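Local coordinates for packaging protein UL32 (Human herpesvirus 8 type M, PDB 6XF9), which forms a pentameric ring required for herpesviral packaging and probably helps bring new capsids to nuclear replication compartments for genome cleavage and packaging, at residues L151-M162 with E416-G427. Sequence-based numbering, arbitrary orientation.
Sequences LQFLKSEFIRGM and EVVQTLVFLFKG
Lys155 fits as a knob into a hole formed by Glu416, Gln419, Thr420 and Phe423, where segments 151-162 and 416-427, from helices 145-164 and 416-430, run 22° from parallel. A bend at chi3 (-88°) swings its ammonium group between two acceptors. NZ donates to Gln419 OE1 at 2.6 Å, arriving from above the amide's carbonyl plane, and makes a salt bridge to Glu416 OE2 at 2.9 Å on that oxygen's anti lone pair. Thr420 OG1 lies 3.3 Å from Lys155 CE but turns its own bond back to Glu416 O (2.8 Å), so its proton is spent within its own helix. The buried apolar part follows toward the C-terminal ends. Leu424 CG stands over the centre of the Phe158 ring, 3.8 Å above its plane, a CH-pi contact, while Gly427 CA comes to the edge of the same ring and lets the backbones approach. Ile159 CD1 meets Phe423 CD1 at 3.7 Å, and Met162 SD rests 3.6 Å from Lys426 O. The N-terminal corner is looser: Leu151, Glu416 and Val417 are partly exposed, and Leu151 CD1 comes no nearer than 4.3 Å to Val417 CG2. This near-parallel helix packing joins segments 254 residues apart beside the zinc site of Cys191, Cys192, Cys415 and His452. Gln419 NE2 also bonds Val133 O, His87 meets Phe423 edge-to-face, and Ile441 of helix 435-451 packs on both Phe158 and Leu424.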
loop_
_atom_site.group_PDB
_atom_site.type_symbol
_atom_site.label_atom_id
_atom_site.label_comp_id
_atom_site.label_asym_id
_atom_site.label_seq_id
_atom_site.Cartn_x
_atom_site.Cartn_y
_atom_site.Cartn_z
ATOM N N LEU D 151 -4.140 -15.026 -23.821
ATOM C CA LEU D 151 -3.433 -16.114 -23.152
ATOM C C LEU D 151 -2.246 -16.598 -23.964
ATOM O O LEU D 151 -1.206 -16.949 -23.399
ATOM C CB LEU D 151 -4.383 -17.268 -22.852
ATOM C CG LEU D 151 -5.422 -16.930 -21.787
ATOM C CD1 LEU D 151 -6.306 -18.106 -21.506
ATOM C CD2 LEU D 151 -4.742 -16.473 -20.530
ATOM N N GLN D 152 -2.363 -16.654 -25.278
ATOM C CA GLN D 152 -1.207 -17.090 -26.054
ATOM C C GLN D 152 -0.066 -16.096 -25.928
ATOM O O GLN D 152 1.108 -16.489 -25.919
ATOM C CB GLN D 152 -1.608 -17.285 -27.510
ATOM C CG GLN D 152 -2.691 -18.331 -27.651
ATOM C CD GLN D 152 -2.947 -18.710 -29.074
ATOM O OE1 GLN D 152 -2.663 -17.930 -29.987
ATOM N NE2 GLN D 152 -3.479 -19.924 -29.284
ATOM N N PHE D 153 -0.394 -14.801 -25.878
ATOM C CA PHE D 153 0.601 -13.767 -25.619
ATOM C C PHE D 153 1.419 -14.097 -24.371
ATOM O O PHE D 153 2.650 -14.189 -24.419
ATOM C CB PHE D 153 -0.114 -12.420 -25.475
ATOM C CG PHE D 153 0.806 -11.261 -25.217
ATOM C CD1 PHE D 153 1.513 -10.672 -26.265
ATOM C CD2 PHE D 153 0.957 -10.750 -23.927
ATOM C CE1 PHE D 153 2.362 -9.609 -26.036
ATOM C CE2 PHE D 153 1.791 -9.689 -23.689
ATOM C CZ PHE D 153 2.498 -9.111 -24.744
ATOM N N LEU D 154 0.730 -14.296 -23.237
ATOM C CA LEU D 154 1.400 -14.633 -21.981
ATOM C C LEU D 154 2.250 -15.895 -22.112
ATOM O O LEU D 154 3.364 -15.968 -21.577
ATOM C CB LEU D 154 0.361 -14.807 -20.875
ATOM C CG LEU D 154 -0.367 -13.534 -20.451
ATOM C CD1 LEU D 154 -1.392 -13.818 -19.412
ATOM C CD2 LEU D 154 0.652 -12.596 -19.874
ATOM N N LYS D 155 1.734 -16.921 -22.784
ATOM C CA LYS D 155 2.516 -18.142 -22.929
ATOM C C LYS D 155 3.795 -17.869 -23.692
ATOM O O LYS D 155 4.884 -18.197 -23.216
ATOM C CB LYS D 155 1.677 -19.229 -23.598
ATOM C CG LYS D 155 0.835 -20.004 -22.606
ATOM C CD LYS D 155 0.032 -21.075 -23.251
ATOM C CE LYS D 155 -1.288 -20.530 -23.711
ATOM N NZ LYS D 155 -2.074 -21.589 -24.408
ATOM N N SER D 156 3.691 -17.222 -24.856
ATOM C CA SER D 156 4.877 -16.918 -25.656
ATOM C C SER D 156 5.920 -16.156 -24.843
ATOM O O SER D 156 7.112 -16.492 -24.863
ATOM C CB SER D 156 4.482 -16.077 -26.877
ATOM O OG SER D 156 3.597 -16.755 -27.741
ATOM N N GLU D 157 5.484 -15.122 -24.110
ATOM C CA GLU D 157 6.429 -14.292 -23.362
ATOM C C GLU D 157 7.203 -15.126 -22.355
ATOM O O GLU D 157 8.441 -15.092 -22.324
ATOM C CB GLU D 157 5.701 -13.145 -22.662
ATOM C CG GLU D 157 5.103 -12.169 -23.646
ATOM C CD GLU D 157 6.181 -11.441 -24.446
ATOM O OE1 GLU D 157 6.963 -10.672 -23.818
ATOM O OE2 GLU D 157 6.250 -11.650 -25.689
ATOM N N PHE D 158 6.497 -15.907 -21.532
ATOM C CA PHE D 158 7.225 -16.647 -20.508
ATOM C C PHE D 158 7.998 -17.829 -21.074
ATOM O O PHE D 158 8.957 -18.274 -20.452
ATOM C CB PHE D 158 6.294 -17.102 -19.409
ATOM C CG PHE D 158 5.980 -16.031 -18.434
ATOM C CD1 PHE D 158 5.183 -14.965 -18.802
ATOM C CD2 PHE D 158 6.511 -16.073 -17.143
ATOM C CE1 PHE D 158 4.883 -13.951 -17.882
ATOM C CE2 PHE D 158 6.224 -15.076 -16.219
ATOM C CZ PHE D 158 5.406 -14.010 -16.590
ATOM N N ILE D 159 7.581 -18.413 -22.192
ATOM C CA ILE D 159 8.461 -19.407 -22.792
ATOM C C ILE D 159 9.697 -18.728 -23.352
ATOM O O ILE D 159 10.813 -19.240 -23.213
ATOM C CB ILE D 159 7.732 -20.253 -23.845
ATOM C CG1 ILE D 159 6.710 -21.130 -23.134
ATOM C CG2 ILE D 159 8.733 -21.129 -24.573
ATOM C CD1 ILE D 159 5.714 -21.726 -24.027
ATOM N N ARG D 160 9.521 -17.563 -23.991
ATOM C CA ARG D 160 10.670 -16.812 -24.494
ATOM C C ARG D 160 11.621 -16.426 -23.356
ATOM O O ARG D 160 12.840 -16.382 -23.555
ATOM C CB ARG D 160 10.198 -15.566 -25.249
ATOM C CG ARG D 160 11.235 -15.080 -26.241
ATOM C CD ARG D 160 10.751 -13.935 -27.143
ATOM N NE ARG D 160 10.560 -12.700 -26.394
ATOM C CZ ARG D 160 9.382 -12.138 -26.154
ATOM N NH1 ARG D 160 8.269 -12.688 -26.629
ATOM N NH2 ARG D 160 9.321 -11.014 -25.444
ATOM N N GLY D 161 11.086 -16.132 -22.168
ATOM C CA GLY D 161 11.942 -15.914 -21.010
ATOM C C GLY D 161 12.818 -17.114 -20.692
ATOM O O GLY D 161 14.005 -16.975 -20.406
ATOM N N MET D 162 12.240 -18.316 -20.721
ATOM C CA MET D 162 13.031 -19.521 -20.461
ATOM C C MET D 162 14.146 -19.712 -21.483
ATOM O O MET D 162 15.176 -20.324 -21.172
ATOM C CB MET D 162 12.123 -20.743 -20.450
ATOM C CG MET D 162 11.202 -20.763 -19.278
ATOM S SD MET D 162 10.354 -22.341 -19.182
ATOM C CE MET D 162 8.925 -22.020 -20.229
ATOM N N GLU D 416 -7.248 -23.711 -21.016
ATOM C CA GLU D 416 -6.123 -22.857 -21.404
ATOM C C GLU D 416 -5.686 -21.959 -20.254
ATOM O O GLU D 416 -4.510 -21.585 -20.182
ATOM C CB GLU D 416 -6.471 -22.027 -22.648
ATOM C CG GLU D 416 -5.238 -21.579 -23.438
ATOM C CD GLU D 416 -5.545 -21.196 -24.905
ATOM O OE1 GLU D 416 -6.739 -21.053 -25.234
ATOM O OE2 GLU D 416 -4.595 -21.004 -25.721
ATOM N N VAL D 417 -6.602 -21.629 -19.332
ATOM C CA VAL D 417 -6.225 -20.853 -18.143
ATOM C C VAL D 417 -5.197 -21.615 -17.328
ATOM O O VAL D 417 -4.073 -21.150 -17.142
ATOM C CB VAL D 417 -7.460 -20.517 -17.288
ATOM C CG1 VAL D 417 -7.031 -19.981 -15.940
ATOM C CG2 VAL D 417 -8.325 -19.503 -18.005
ATOM N N VAL D 418 -5.535 -22.832 -16.900
ATOM C CA VAL D 418 -4.578 -23.639 -16.145
ATOM C C VAL D 418 -3.335 -23.920 -16.977
ATOM O O VAL D 418 -2.209 -23.881 -16.464
ATOM C CB VAL D 418 -5.229 -24.943 -15.666
ATOM C CG1 VAL D 418 -4.168 -25.893 -15.214
ATOM C CG2 VAL D 418 -6.170 -24.677 -14.533
ATOM N N GLN D 419 -3.497 -24.180 -18.280
ATOM C CA GLN D 419 -2.303 -24.370 -19.104
ATOM C C GLN D 419 -1.410 -23.136 -19.033
ATOM O O GLN D 419 -0.189 -23.247 -18.881
ATOM C CB GLN D 419 -2.670 -24.693 -20.557
ATOM C CG GLN D 419 -1.459 -25.154 -21.389
ATOM C CD GLN D 419 -1.572 -24.826 -22.899
ATOM O OE1 GLN D 419 -2.319 -23.934 -23.315
ATOM N NE2 GLN D 419 -0.814 -25.550 -23.717
ATOM N N THR D 420 -2.001 -21.941 -19.140
ATOM C CA THR D 420 -1.183 -20.728 -19.148
ATOM C C THR D 420 -0.460 -20.541 -17.825
ATOM O O THR D 420 0.730 -20.208 -17.804
ATOM C CB THR D 420 -2.033 -19.504 -19.468
ATOM O OG1 THR D 420 -2.577 -19.638 -20.789
ATOM C CG2 THR D 420 -1.192 -18.257 -19.419
ATOM N N LEU D 421 -1.163 -20.731 -16.708
ATOM C CA LEU D 421 -0.514 -20.590 -15.412
ATOM C C LEU D 421 0.601 -21.607 -15.231
ATOM O O LEU D 421 1.639 -21.296 -14.642
ATOM C CB LEU D 421 -1.536 -20.715 -14.286
ATOM C CG LEU D 421 -2.456 -19.509 -14.213
ATOM C CD1 LEU D 421 -3.561 -19.798 -13.256
ATOM C CD2 LEU D 421 -1.661 -18.303 -13.771
ATOM N N VAL D 422 0.445 -22.806 -15.771
ATOM C CA VAL D 422 1.517 -23.784 -15.639
ATOM C C VAL D 422 2.770 -23.297 -16.357
ATOM O O VAL D 422 3.890 -23.446 -15.849
ATOM C CB VAL D 422 1.041 -25.149 -16.161
ATOM C CG1 VAL D 422 2.208 -26.102 -16.314
ATOM C CG2 VAL D 422 -0.019 -25.707 -15.225
ATOM N N PHE D 423 2.607 -22.684 -17.538
ATOM C CA PHE D 423 3.765 -22.168 -18.272
ATOM C C PHE D 423 4.360 -20.931 -17.623
ATOM O O PHE D 423 5.570 -20.699 -17.726
ATOM C CB PHE D 423 3.380 -21.873 -19.713
ATOM C CG PHE D 423 3.468 -23.069 -20.575
ATOM C CD1 PHE D 423 4.699 -23.556 -20.949
ATOM C CD2 PHE D 423 2.340 -23.762 -20.933
ATOM C CE1 PHE D 423 4.805 -24.693 -21.706
ATOM C CE2 PHE D 423 2.445 -24.911 -21.692
ATOM C CZ PHE D 423 3.681 -25.371 -22.078
ATOM N N LEU D 424 3.525 -20.089 -17.025
ATOM C CA LEU D 424 4.044 -18.970 -16.252
ATOM C C LEU D 424 4.914 -19.463 -15.095
ATOM O O LEU D 424 6.053 -19.010 -14.925
ATOM C CB LEU D 424 2.868 -18.113 -15.773
ATOM C CG LEU D 424 2.499 -16.972 -16.748
ATOM C CD1 LEU D 424 2.394 -17.400 -18.203
ATOM C CD2 LEU D 424 1.199 -16.317 -16.336
ATOM N N PHE D 425 4.433 -20.465 -14.346
ATOM C CA PHE D 425 5.187 -20.999 -13.210
ATOM C C PHE D 425 6.503 -21.635 -13.652
ATOM O O PHE D 425 7.567 -21.320 -13.112
ATOM C CB PHE D 425 4.324 -22.005 -12.454
ATOM C CG PHE D 425 5.031 -22.678 -11.310
ATOM C CD1 PHE D 425 5.091 -22.082 -10.064
ATOM C CD2 PHE D 425 5.600 -23.924 -11.472
ATOM C CE1 PHE D 425 5.726 -22.709 -9.007
ATOM C CE2 PHE D 425 6.230 -24.563 -10.426
ATOM C CZ PHE D 425 6.295 -23.951 -9.187
ATOM N N LYS D 426 6.468 -22.527 -14.641
ATOM C CA LYS D 426 7.729 -23.064 -15.147
ATOM C C LYS D 426 8.663 -21.940 -15.587
ATOM O O LYS D 426 9.891 -22.111 -15.602
ATOM C CB LYS D 426 7.470 -24.045 -16.294
ATOM C CG LYS D 426 6.710 -25.288 -15.866
ATOM C CD LYS D 426 7.302 -25.904 -14.599
ATOM C CE LYS D 426 8.404 -26.868 -14.944
ATOM N NZ LYS D 426 9.226 -27.237 -13.772
ATOM N N GLY D 427 8.096 -20.807 -16.005
ATOM C CA GLY D 427 8.917 -19.680 -16.423
ATOM C C GLY D 427 9.611 -18.985 -15.270
ATOM O O GLY D 427 10.789 -18.631 -15.366
#